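Local coordinates for ubiquitin-like-specific protease 2 (Saccharomyces cerevisiae, PDB 5LNB), which removes SUMO from modified proteins as a cysteine protease of the peptidase C48 family, the chain here holding its Ulp1-type catalytic domain, at residues Leu277-Ile280 and Ser281-Lys285. Numbering follows the deposited sequence.
Sequences LNYI and SYLKK
Four consecutive amides, from Ser281 to Lys284, each reach back one alpha-helical turn to the carbonyls of Leu277 to Ile280, so the two segments are successive turns of one continuous helix. The bond from Leu283 N to Tyr279 O is 2.8 Å long, with an N-H...O angle of 161°. Leu277 O accepts twice: Ser281 N lies 3.0 Å from it, and Ser281 OG adds a weak bond at 3.3 Å from the same Leu277 O. That hydroxyl stands beside its own backbone N (chi1 -69°), which turns it back to the carbonyl of the preceding turn.

Among the side chains, the i to i+4 pair Tyr279 and Leu283 makes the principal apolar contact. Leu283 CD1 sits over one face of the phenol ring in a CH-pi contact, 3.9 Å from the Tyr279 ring centroid and displaced toward the rim, where it comes within 3.5 Å of Tyr279 CE2. With Tyr279 CG anti to the backbone N (chi1 179°), the ring stands out from the helix, and Leu283 reaches back along the helix to lay its methyl on it. Tyr282, one turn on, brings its CD2 to 4.3 Å from Tyr279 CD1.

These turns end the long helix 264-285, where both termini of the modelled chain gather; the centre of the contact lies about 29 Å from the centre of the chain. Tyr279 touches Leu23 and Cys24 of strand 23-26, while Ile280 and Leu283 meet Pro21 and Tyr289, the latter on the terminal helix 289-294.

On another side of the helix, Ile280 and Lys284 run alongside each other, pointing the same way. The extended lysine chain passes the isoleucine branch, Lys284 CD lying 3.9 Å from Ile280 CG2, and Lys284 also makes a cation-pi contact with Tyr289.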
loop_
_atom_site.group_PDB
_atom_site.type_symbol
_atom_site.label_atom_id
_atom_site.label_comp_id
_atom_site.label_asym_id
_atom_site.label_seq_id
_atom_site.Cartn_x
_atom_site.Cartn_y
_atom_site.Cartn_z
ATOM N N LEU A 277 -20.257 6.471 11.282
ATOM C CA LEU A 277 -21.130 7.149 12.229
ATOM C C LEU A 277 -20.990 8.661 12.117
ATOM O O LEU A 277 -21.987 9.390 12.171
ATOM C CB LEU A 277 -20.830 6.669 13.648
ATOM C CG LEU A 277 -21.312 5.234 13.891
ATOM C CD1 LEU A 277 -20.869 4.719 15.257
ATOM C CD2 LEU A 277 -22.838 5.171 13.767
ATOM N N ASN A 278 -19.765 9.154 11.946
ATOM C CA ASN A 278 -19.604 10.590 11.748
ATOM C C ASN A 278 -20.244 11.037 10.437
ATOM O O ASN A 278 -20.896 12.085 10.385
ATOM C CB ASN A 278 -18.126 10.965 11.794
ATOM C CG ASN A 278 -17.491 10.632 13.128
ATOM O OD1 ASN A 278 -18.178 10.503 14.139
ATOM N ND2 ASN A 278 -16.171 10.494 13.136
ATOM N N TYR A 279 -20.081 10.245 9.374
ATOM C CA TYR A 279 -20.718 10.563 8.098
ATOM C C TYR A 279 -22.232 10.654 8.249
ATOM O O TYR A 279 -22.864 11.589 7.741
ATOM C CB TYR A 279 -20.335 9.509 7.061
ATOM C CG TYR A 279 -20.937 9.687 5.685
ATOM C CD1 TYR A 279 -20.716 10.848 4.944
ATOM C CD2 TYR A 279 -21.699 8.674 5.107
ATOM C CE1 TYR A 279 -21.259 11.006 3.672
ATOM C CE2 TYR A 279 -22.240 8.816 3.839
ATOM C CZ TYR A 279 -22.016 9.981 3.126
ATOM O OH TYR A 279 -22.557 10.123 1.868
ATOM N N ILE A 280 -22.835 9.685 8.940
ATOM C CA ILE A 280 -24.271 9.746 9.187
ATOM C C ILE A 280 -24.628 11.031 9.925
ATOM O O ILE A 280 -25.608 11.708 9.589
ATOM C CB ILE A 280 -24.747 8.509 9.967
ATOM C CG1 ILE A 280 -24.697 7.263 9.080
ATOM C CG2 ILE A 280 -26.158 8.729 10.500
ATOM C CD1 ILE A 280 -24.924 5.975 9.853
ATOM N N SER A 281 -23.856 11.374 10.960
ATOM C CA SER A 281 -24.120 12.627 11.657
ATOM C C SER A 281 -24.065 13.796 10.691
ATOM O O SER A 281 -24.945 14.665 10.703
ATOM C CB SER A 281 -23.131 12.832 12.795
ATOM O OG SER A 281 -23.364 11.893 13.823
ATOM N N TYR A 282 -23.050 13.824 9.828
ATOM C CA TYR A 282 -22.988 14.866 8.815
ATOM C C TYR A 282 -24.250 14.865 7.957
ATOM O O TYR A 282 -24.864 15.911 7.742
ATOM C CB TYR A 282 -21.738 14.691 7.951
ATOM C CG TYR A 282 -21.809 15.486 6.674
ATOM C CD1 TYR A 282 -21.660 16.868 6.686
ATOM C CD2 TYR A 282 -22.055 14.862 5.457
ATOM C CE1 TYR A 282 -21.739 17.607 5.519
ATOM C CE2 TYR A 282 -22.136 15.595 4.279
ATOM C CZ TYR A 282 -21.977 16.968 4.317
ATOM O OH TYR A 282 -22.058 17.710 3.151
ATOM N N LEU A 283 -24.658 13.693 7.459
ATOM C CA LEU A 283 -25.825 13.637 6.582
ATOM C C LEU A 283 -27.074 14.136 7.293
ATOM O O LEU A 283 -27.908 14.823 6.691
ATOM C CB LEU A 283 -26.047 12.212 6.065
ATOM C CG LEU A 283 -25.056 11.664 5.031
ATOM C CD1 LEU A 283 -25.356 10.206 4.690
ATOM C CD2 LEU A 283 -25.032 12.513 3.777
ATOM N N LYS A 284 -27.225 13.795 8.572
ATOM C CA LYS A 284 -28.403 14.237 9.312
ATOM C C LYS A 284 -28.344 15.724 9.630
ATOM O O LYS A 284 -29.381 16.388 9.679
ATOM C CB LYS A 284 -28.554 13.418 10.593
ATOM C CG LYS A 284 -29.009 11.984 10.354
ATOM C CD LYS A 284 -28.998 11.175 11.636
ATOM C CE LYS A 284 -29.926 9.981 11.537
ATOM N NZ LYS A 284 -29.804 9.095 12.729
ATOM N N LYS A 285 -27.145 16.264 9.849
ATOM C CA LYS A 285 -27.007 17.702 10.059
ATOM C C LYS A 285 -27.411 18.483 8.814
ATOM O O LYS A 285 -28.112 19.495 8.910
ATOM C CB LYS A 285 -25.567 18.031 10.459
ATOM C CG LYS A 285 -25.340 19.467 10.900
ATOM C CD LYS A 285 -23.852 19.722 11.107
ATOM C CE LYS A 285 -23.596 21.041 11.809
ATOM N NZ LYS A 285 -24.128 21.032 13.204
#